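Local coordinates for 70 KDA protein (Xanthomonas sp., PDB 4B2N) that oxidatively cleaves natural rubber (latex) as a processive dioxygenase that carries two covalently bound c-type hemes, at residues 59-67 with 409-420; 112-120 with 150-158. All coordinates share one frame; numbering follows the deposited sequence.

Contact 1: 59-67 with 409-420; sequences AALQFNAYF and PDPRLKGVAAVV
Beside the second heme c site, where C393 is one of the cysteines that bind the heme covalently, the loop segment 59-67 docks against 409-420, joined to it by F63, N64 and A65 meeting A418, V419 and V420. The carbonyl oxygen of A418 receives two successive backbone amides: N64 N approaches it at 2.9 Å, nearly in line with the C=O bond, and A65 N at 2.8 Å from above the carbonyl plane. N64 then pairs with the backbone of V420 through its side-chain amide, by two hydrogen bonds. Its OD1 takes the V420 N-H on an in-plane lone pair at 2.9 Å, while ND2 donates to V420 O at 3.1 Å; that oxygen lies close to the N64 amide plane, although ND2 itself is tilted from the plane of the V420 carbonyl. This two-point grip fixes the rotation of the amide; a chi1 of 70°, which sets CG between the backbone N and the carbonyl carbon, swings the group across to V420, in strand 420-422. The side chain of V419 lies about 4 Å from that of C393, which puts the loop next to a heme-bearing cysteine. V419 also presents CG2 to L61 CD1 at 3.7 Å, the two side chains running past each other in opposite directions. The F63 ring lies against both ends of the type II turn from L413 to V416: its CE2 comes within 3.6 Å of L413 CD1, and its CD1 lies 3.6 Å from A418 CB. V416 O sits at the ring edge, near its plane, and L61 CG lies over one face, offset toward the rim. A65 CB packs on V420 CG2.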
loop_
_atom_site.group_PDB
_atom_site.type_symbol
_atom_site.label_atom_id
_atom_site.label_comp_id
_atom_site.label_asym_id
_atom_site.label_seq_id
_atom_site.Cartn_x
_atom_site.Cartn_y
_atom_site.Cartn_z
ATOM N N ALA A 59 -9.449 -24.155 -18.040
ATOM C CA ALA A 59 -10.165 -22.891 -17.880
ATOM C C ALA A 59 -9.270 -21.665 -18.255
ATOM O O ALA A 59 -8.039 -21.721 -18.186
ATOM C CB ALA A 59 -10.710 -22.743 -16.450
ATOM N N ALA A 60 -9.924 -20.566 -18.630
ATOM C CA ALA A 60 -9.269 -19.287 -18.968
ATOM C C ALA A 60 -8.431 -18.746 -17.819
ATOM O O ALA A 60 -7.394 -18.116 -18.030
ATOM C CB ALA A 60 -10.311 -18.243 -19.342
ATOM N N LEU A 61 -8.890 -18.983 -16.602
ATOM C CA LEU A 61 -8.154 -18.461 -15.434
ATOM C C LEU A 61 -7.672 -19.566 -14.497
ATOM O O LEU A 61 -8.475 -20.334 -13.956
ATOM C CB LEU A 61 -9.054 -17.481 -14.682
ATOM C CG LEU A 61 -8.573 -16.986 -13.297
ATOM C CD1 LEU A 61 -7.228 -16.231 -13.389
ATOM C CD2 LEU A 61 -9.607 -16.091 -12.671
ATOM N N GLN A 62 -6.369 -19.643 -14.286
ATOM C CA GLN A 62 -5.791 -20.612 -13.326
ATOM C C GLN A 62 -5.191 -19.823 -12.161
ATOM O O GLN A 62 -4.167 -19.182 -12.348
ATOM C CB GLN A 62 -4.694 -21.415 -13.995
ATOM C CG GLN A 62 -5.247 -22.115 -15.228
ATOM C CD GLN A 62 -6.238 -23.196 -14.815
ATOM O OE1 GLN A 62 -5.951 -23.968 -13.933
ATOM N NE2 GLN A 62 -7.400 -23.247 -15.451
ATOM N N PHE A 63 -5.800 -19.896 -10.984
ATOM C CA PHE A 63 -5.247 -19.184 -9.814
ATOM C C PHE A 63 -3.919 -19.763 -9.386
ATOM O O PHE A 63 -3.703 -20.968 -9.440
ATOM C CB PHE A 63 -6.201 -19.231 -8.609
ATOM C CG PHE A 63 -7.555 -18.641 -8.879
ATOM C CD1 PHE A 63 -7.707 -17.248 -9.111
ATOM C CD2 PHE A 63 -8.718 -19.478 -8.931
ATOM C CE1 PHE A 63 -8.982 -16.691 -9.337
ATOM C CE2 PHE A 63 -9.987 -18.926 -9.213
ATOM C CZ PHE A 63 -10.128 -17.519 -9.395
ATOM N N ASN A 64 -3.054 -18.940 -8.832
ATOM C CA ASN A 64 -1.806 -19.494 -8.317
ATOM C C ASN A 64 -1.385 -18.911 -7.011
ATOM O O ASN A 64 -0.366 -19.339 -6.467
ATOM C CB ASN A 64 -0.686 -19.434 -9.353
ATOM C CG ASN A 64 -0.216 -18.022 -9.604
ATOM O OD1 ASN A 64 -0.502 -17.123 -8.849
ATOM N ND2 ASN A 64 0.512 -17.832 -10.685
ATOM N N ALA A 65 -2.173 -17.982 -6.458
ATOM C CA ALA A 65 -1.773 -17.388 -5.179
ATOM C C ALA A 65 -2.834 -17.750 -4.153
ATOM O O ALA A 65 -3.911 -17.104 -4.097
ATOM C CB ALA A 65 -1.637 -15.881 -5.311
ATOM N N TYR A 66 -2.522 -18.778 -3.354
ATOM C CA TYR A 66 -3.532 -19.341 -2.517
ATOM C C TYR A 66 -3.626 -18.617 -1.220
ATOM O O TYR A 66 -2.605 -18.182 -0.679
ATOM C CB TYR A 66 -3.339 -20.824 -2.272
ATOM C CG TYR A 66 -3.385 -21.658 -3.535
ATOM C CD1 TYR A 66 -4.466 -21.586 -4.413
ATOM C CD2 TYR A 66 -2.344 -22.505 -3.868
ATOM C CE1 TYR A 66 -4.503 -22.359 -5.596
ATOM C CE2 TYR A 66 -2.379 -23.265 -5.058
ATOM C CZ TYR A 66 -3.482 -23.205 -5.891
ATOM O OH TYR A 66 -3.545 -23.941 -7.078
ATOM N N PHE A 67 -4.853 -18.541 -0.721
ATOM C CA PHE A 67 -5.159 -18.086 0.610
ATOM C C PHE A 67 -4.623 -19.071 1.637
ATOM O O PHE A 67 -4.726 -20.258 1.433
ATOM C CB PHE A 67 -6.661 -18.023 0.732
ATOM C CG PHE A 67 -7.161 -17.337 1.955
ATOM C CD1 PHE A 67 -7.224 -15.900 2.023
ATOM C CD2 PHE A 67 -7.535 -18.079 3.043
ATOM C CE1 PHE A 67 -7.717 -15.248 3.153
ATOM C CE2 PHE A 67 -8.098 -17.441 4.159
ATOM C CZ PHE A 67 -8.168 -16.010 4.224
ATOM N N PRO A 409 -14.167 -21.754 -11.981
ATOM C CA PRO A 409 -14.654 -23.041 -11.489
ATOM C C PRO A 409 -15.738 -22.826 -10.457
ATOM O O PRO A 409 -16.362 -23.763 -10.073
ATOM C CB PRO A 409 -13.418 -23.652 -10.824
ATOM C CG PRO A 409 -12.674 -22.447 -10.281
ATOM C CD PRO A 409 -12.908 -21.341 -11.295
ATOM N N ASP A 410 -15.974 -21.592 -9.997
ATOM C CA ASP A 410 -16.991 -21.398 -8.961
ATOM C C ASP A 410 -17.467 -19.959 -9.058
ATOM O O ASP A 410 -16.629 -19.054 -9.008
ATOM C CB ASP A 410 -16.327 -21.709 -7.623
ATOM C CG ASP A 410 -17.264 -21.554 -6.435
ATOM O OD1 ASP A 410 -18.289 -20.838 -6.462
ATOM O OD2 ASP A 410 -16.926 -22.114 -5.394
ATOM N N PRO A 411 -18.794 -19.723 -9.221
ATOM C CA PRO A 411 -19.320 -18.360 -9.464
ATOM C C PRO A 411 -19.017 -17.440 -8.288
ATOM O O PRO A 411 -18.927 -16.252 -8.492
ATOM C CB PRO A 411 -20.849 -18.568 -9.645
ATOM C CG PRO A 411 -21.004 -20.037 -9.817
ATOM C CD PRO A 411 -19.879 -20.738 -9.149
ATOM N N ARG A 412 -18.780 -18.000 -7.084
ATOM C CA ARG A 412 -18.426 -17.186 -5.900
ATOM C C ARG A 412 -17.048 -16.516 -5.988
ATOM O O ARG A 412 -16.747 -15.620 -5.189
ATOM C CB ARG A 412 -18.466 -18.020 -4.622
ATOM C CG ARG A 412 -19.871 -18.483 -4.310
ATOM C CD ARG A 412 -19.883 -19.429 -3.105
ATOM N NE ARG A 412 -19.071 -20.628 -3.336
ATOM C CZ ARG A 412 -18.758 -21.508 -2.405
ATOM N NH1 ARG A 412 -19.222 -21.351 -1.153
ATOM N NH2 ARG A 412 -17.993 -22.553 -2.702
ATOM N N LEU A 413 -16.266 -16.903 -6.986
ATOM C CA LEU A 413 -14.902 -16.424 -7.180
ATOM C C LEU A 413 -14.846 -15.226 -8.168
ATOM O O LEU A 413 -13.765 -14.782 -8.594
ATOM C CB LEU A 413 -14.002 -17.581 -7.635
ATOM C CG LEU A 413 -13.791 -18.720 -6.648
ATOM C CD1 LEU A 413 -12.878 -19.781 -7.287
ATOM C CD2 LEU A 413 -13.054 -18.135 -5.437
ATOM N N LYS A 414 -16.023 -14.698 -8.518
ATOM C CA LYS A 414 -16.098 -13.568 -9.399
ATOM C C LYS A 414 -15.250 -12.457 -8.802
ATOM O O LYS A 414 -15.398 -12.135 -7.609
ATOM C CB LYS A 414 -17.528 -13.086 -9.431
ATOM C CG LYS A 414 -17.801 -11.907 -10.350
ATOM C CD LYS A 414 -19.310 -11.725 -10.507
ATOM C CE LYS A 414 -19.951 -11.633 -9.131
ATOM N NZ LYS A 414 -20.907 -10.517 -9.248
ATOM N N GLY A 415 -14.398 -11.859 -9.619
ATOM C CA GLY A 415 -13.578 -10.725 -9.164
ATOM C C GLY A 415 -12.369 -11.008 -8.252
ATOM O O GLY A 415 -11.578 -10.111 -8.002
ATOM N N VAL A 416 -12.194 -12.251 -7.813
ATOM C CA VAL A 416 -10.993 -12.601 -6.985
ATOM C C VAL A 416 -9.694 -12.401 -7.783
ATOM O O VAL A 416 -9.594 -12.839 -8.933
ATOM C CB VAL A 416 -11.044 -14.037 -6.380
ATOM C CG1 VAL A 416 -9.724 -14.422 -5.713
ATOM C CG2 VAL A 416 -12.171 -14.143 -5.366
ATOM N N ALA A 417 -8.745 -11.680 -7.173
ATOM C CA ALA A 417 -7.409 -11.564 -7.741
ATOM C C ALA A 417 -6.492 -12.544 -6.966
ATOM O O ALA A 417 -6.114 -12.285 -5.802
ATOM C CB ALA A 417 -6.913 -10.107 -7.632
ATOM N N ALA A 418 -6.144 -13.686 -7.564
ATOM C CA ALA A 418 -5.202 -14.602 -6.943
ATOM C C ALA A 418 -4.165 -15.126 -7.915
ATOM O O ALA A 418 -3.856 -16.338 -7.900
ATOM C CB ALA A 418 -5.946 -15.763 -6.286
ATOM N N VAL A 419 -3.629 -14.254 -8.764
ATOM C CA VAL A 419 -2.569 -14.655 -9.641
ATOM C C VAL A 419 -1.390 -13.731 -9.426
ATOM O O VAL A 419 -1.537 -12.553 -9.627
ATOM C CB VAL A 419 -3.040 -14.549 -11.118
ATOM C CG1 VAL A 419 -1.902 -14.806 -12.117
ATOM C CG2 VAL A 419 -4.218 -15.500 -11.396
ATOM N N VAL A 420 -0.232 -14.284 -9.036
ATOM C CA VAL A 420 1.064 -13.575 -9.083
ATOM C C VAL A 420 1.667 -13.930 -10.456
ATOM O O VAL A 420 1.925 -15.109 -10.764
ATOM C CB VAL A 420 1.961 -13.987 -7.893
ATOM C CG1 VAL A 420 3.381 -13.395 -7.976
ATOM C CG2 VAL A 420 1.295 -13.525 -6.596
#

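Contact 2: 112-120 with 150-158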
loop_
_atom_site.group_PDB
_atom_site.type_symbol
_atom_site.label_atom_id
_atom_site.label_comp_id
_atom_site.label_asym_id
_atom_site.label_seq_id
_atom_site.Cartn_x
_atom_site.Cartn_y
_atom_site.Cartn_z
ATOM N N ALA A 112 6.424 14.911 15.504
ATOM C CA ALA A 112 6.554 16.319 15.959
ATOM C C ALA A 112 5.619 16.595 17.122
ATOM O O ALA A 112 4.537 15.989 17.240
ATOM C CB ALA A 112 6.243 17.236 14.776
ATOM N N LEU A 113 5.988 17.522 17.998
ATOM C CA LEU A 113 5.079 18.068 18.969
ATOM C C LEU A 113 3.979 18.801 18.228
ATOM O O LEU A 113 4.191 19.377 17.118
ATOM C CB LEU A 113 5.839 19.108 19.853
ATOM C CG LEU A 113 7.046 18.533 20.591
ATOM C CD1 LEU A 113 7.850 19.751 21.074
ATOM C CD2 LEU A 113 6.655 17.699 21.805
ATOM N N ALA A 114 2.792 18.784 18.811
ATOM C CA ALA A 114 1.738 19.584 18.210
ATOM C C ALA A 114 2.133 21.079 17.967
ATOM O O ALA A 114 1.846 21.665 16.884
ATOM C CB ALA A 114 0.490 19.437 19.043
ATOM N N THR A 115 2.854 21.677 18.902
ATOM C CA THR A 115 3.275 23.079 18.674
ATOM C C THR A 115 4.278 23.236 17.544
ATOM O O THR A 115 4.238 24.229 16.763
ATOM C CB THR A 115 3.754 23.746 19.991
ATOM O OG1 THR A 115 2.573 23.960 20.777
ATOM C CG2 THR A 115 4.435 25.123 19.728
ATOM N N SER A 116 5.130 22.241 17.360
ATOM C CA SER A 116 6.024 22.289 16.249
ATOM C C SER A 116 5.276 22.195 14.917
ATOM O O SER A 116 5.670 22.868 13.923
ATOM C CB SER A 116 6.964 21.100 16.289
ATOM O OG SER A 116 7.862 21.169 17.396
ATOM N N TYR A 117 4.254 21.333 14.878
ATOM C CA TYR A 117 3.441 21.241 13.695
ATOM C C TYR A 117 2.688 22.576 13.434
ATOM O O TYR A 117 2.679 23.086 12.334
ATOM C CB TYR A 117 2.424 20.064 13.757
ATOM C CG TYR A 117 1.391 20.227 12.697
ATOM C CD1 TYR A 117 1.613 19.732 11.392
ATOM C CD2 TYR A 117 0.196 20.878 12.954
ATOM C CE1 TYR A 117 0.678 19.916 10.395
ATOM C CE2 TYR A 117 -0.772 21.058 11.973
ATOM C CZ TYR A 117 -0.508 20.545 10.684
ATOM O OH TYR A 117 -1.415 20.661 9.697
ATOM N N HIS A 118 2.176 23.170 14.483
ATOM C CA HIS A 118 1.497 24.436 14.405
ATOM C C HIS A 118 2.365 25.498 13.766
ATOM O O HIS A 118 1.828 26.422 13.108
ATOM C CB HIS A 118 1.097 24.883 15.808
ATOM C CG HIS A 118 0.059 25.965 15.828
ATOM N ND1 HIS A 118 -1.165 25.833 15.212
ATOM C CD2 HIS A 118 0.101 27.241 16.377
ATOM C CE1 HIS A 118 -1.881 26.962 15.410
ATOM N NE2 HIS A 118 -1.111 27.822 16.139
ATOM N N PHE A 119 3.678 25.394 13.979
ATOM C CA PHE A 119 4.656 26.405 13.463
ATOM C C PHE A 119 5.454 25.891 12.277
ATOM O O PHE A 119 6.461 26.466 11.914
ATOM C CB PHE A 119 5.566 26.975 14.604
ATOM C CG PHE A 119 4.815 27.924 15.515
ATOM C CD1 PHE A 119 4.649 29.274 15.173
ATOM C CD2 PHE A 119 4.205 27.488 16.677
ATOM C CE1 PHE A 119 3.926 30.164 15.996
ATOM C CE2 PHE A 119 3.482 28.369 17.515
ATOM C CZ PHE A 119 3.333 29.716 17.181
ATOM N N ILE A 120 5.071 24.740 11.703
ATOM C CA ILE A 120 5.929 24.142 10.675
ATOM C C ILE A 120 6.075 25.034 9.436
ATOM O O ILE A 120 6.919 24.770 8.639
ATOM C CB ILE A 120 5.363 22.747 10.189
ATOM C CG1 ILE A 120 6.475 21.865 9.574
ATOM C CG2 ILE A 120 4.108 22.925 9.332
ATOM C CD1 ILE A 120 6.097 20.413 9.752
ATOM N N ASN A 150 -10.366 15.885 12.763
ATOM C CA ASN A 150 -9.044 15.251 12.883
ATOM C C ASN A 150 -8.235 16.251 13.700
ATOM O O ASN A 150 -7.490 17.031 13.177
ATOM C CB ASN A 150 -8.500 15.069 11.474
ATOM C CG ASN A 150 -7.158 14.270 11.455
ATOM O OD1 ASN A 150 -6.407 14.331 10.434
ATOM N ND2 ASN A 150 -6.821 13.611 12.536
ATOM N N PRO A 151 -8.424 16.268 15.021
ATOM C CA PRO A 151 -8.000 17.488 15.779
ATOM C C PRO A 151 -6.535 17.492 16.248
ATOM O O PRO A 151 -5.896 16.428 16.411
ATOM C CB PRO A 151 -8.969 17.464 16.987
ATOM C CG PRO A 151 -9.154 16.011 17.273
ATOM C CD PRO A 151 -9.180 15.325 15.880
ATOM N N TYR A 152 -6.012 18.689 16.513
ATOM C CA TYR A 152 -4.719 18.788 17.212
ATOM C C TYR A 152 -4.797 20.036 18.095
ATOM O O TYR A 152 -5.597 20.912 17.800
ATOM C CB TYR A 152 -3.561 18.896 16.220
ATOM C CG TYR A 152 -3.352 20.254 15.581
ATOM C CD1 TYR A 152 -2.470 21.221 16.224
ATOM C CD2 TYR A 152 -3.974 20.583 14.363
ATOM C CE1 TYR A 152 -2.227 22.470 15.620
ATOM C CE2 TYR A 152 -3.709 21.809 13.773
ATOM C CZ TYR A 152 -2.833 22.717 14.401
ATOM O OH TYR A 152 -2.543 23.916 13.849
ATOM N N PRO A 153 -4.014 20.073 19.213
ATOM C CA PRO A 153 -4.203 21.240 20.098
ATOM C C PRO A 153 -3.345 22.434 19.646
ATOM O O PRO A 153 -2.149 22.277 19.326
ATOM C CB PRO A 153 -3.673 20.714 21.459
ATOM C CG PRO A 153 -2.575 19.752 21.047
ATOM C CD PRO A 153 -3.152 19.039 19.841
ATOM N N LEU A 154 -3.975 23.602 19.599
ATOM C CA LEU A 154 -3.268 24.878 19.424
ATOM C C LEU A 154 -2.431 25.101 20.676
ATOM O O LEU A 154 -2.773 24.549 21.738
ATOM C CB LEU A 154 -4.295 25.994 19.240
ATOM C CG LEU A 154 -5.347 25.813 18.115
ATOM C CD1 LEU A 154 -5.946 27.187 17.838
ATOM C CD2 LEU A 154 -4.823 25.207 16.816
ATOM N N PRO A 155 -1.379 25.956 20.569
ATOM C CA PRO A 155 -0.541 26.272 21.697
ATOM C C PRO A 155 -1.392 26.657 22.886
ATOM O O PRO A 155 -2.346 27.430 22.741
ATOM C CB PRO A 155 0.278 27.474 21.182
ATOM C CG PRO A 155 0.508 27.110 19.738
ATOM C CD PRO A 155 -0.862 26.579 19.322
ATOM N N GLY A 156 -1.094 26.073 24.042
ATOM C CA GLY A 156 -1.816 26.429 25.239
ATOM C C GLY A 156 -2.978 25.519 25.547
ATOM O O GLY A 156 -3.420 25.423 26.729
ATOM N N GLU A 157 -3.460 24.793 24.543
ATOM C CA GLU A 157 -4.667 23.969 24.779
ATOM C C GLU A 157 -4.192 22.627 25.307
ATOM O O GLU A 157 -3.241 22.046 24.788
ATOM C CB GLU A 157 -5.391 23.658 23.417
ATOM C CG GLU A 157 -6.092 24.875 22.789
ATOM C CD GLU A 157 -6.893 24.545 21.520
ATOM O OE1 GLU A 157 -6.594 23.565 20.804
ATOM O OE2 GLU A 157 -7.846 25.303 21.208
ATOM N N ASP A 158 -4.925 22.082 26.251
ATOM C CA ASP A 158 -4.670 20.732 26.674
ATOM C C ASP A 158 -5.629 19.847 25.866
ATOM O O ASP A 158 -6.859 19.942 26.018
ATOM C CB ASP A 158 -4.942 20.615 28.165
ATOM C CG ASP A 158 -4.900 19.169 28.681
ATOM O OD1 ASP A 158 -4.940 18.200 27.911
ATOM O OD2 ASP A 158 -4.919 18.979 29.902
HETATM O O HOH W 1 0.137 22.515 21.398
#
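Helix 114-118 passes alongside the chain that leaves strand 151-152, with A114 and T115 closest to P153 and P155 (CA atoms of T115 and P155 5.8 Å apart) and no backbone hydrogen bond between the two. Their interface is an aromatic cluster of Y117, H118 and Y152, which ties the short helix to the two-stranded antiparallel sheet of 151-152 and 167-168. Y117 and Y152 form a T-shaped (edge-to-face) pair, with centroids 5.0 Å apart and planes at 84°. The edge of Y117 points at the face of Y152, where Y117 CE2 stands 3.5 Å from Y152 CE2, offset toward the rim. H118 extends from the helix with CG opposite the backbone N (chi1 -163°), which carries the imidazole to the phenol end of Y152. There H118 ND1 and Y152 OH share a hydrogen bond of 2.7 Å, each lying at the edge of the other's ring, near its plane; neither ring lies over the face of the other. P155 lies over one face of the imidazole, an arrangement of the CH-pi kind, though its CD is modelled too close to the ring for the distance to carry weight, and L154 CD2 approaches H118 CE1 at 3.7 Å. At the start of the helix A114 CB packs on the ring of P153, 3.7 Å from CG. Y117 also touches V137 of helix 133-141, and both tyrosines touch I187 of strand 186-189, so the tyrosine pair also abuts helix 133-141 and strand 186-189. At the more exposed margin a water bridges the segments: it lies 2.9 Å from T115 OG1 and donates to P153 O.

In the fold
The two contacts lie on opposite sides of the chain's centre, 48 Å apart between centres and about 30 Å between nearest atoms, and share no helix or strand. In sequence, contact 2 is nested within the long excursion closed by contact 1: 59-67 comes first, then 112-120 and 150-158, and 409-420 returns to the first segment. Contact 2 bridges only 29 intervening residues, contact 1 341, a span that includes the covalent attachment sites of both hemes. Contact 1 thus draws an early loop to the surroundings of the second heme, whereas contact 2 joins neighbouring parts of a peripheral region away from the annotated sites.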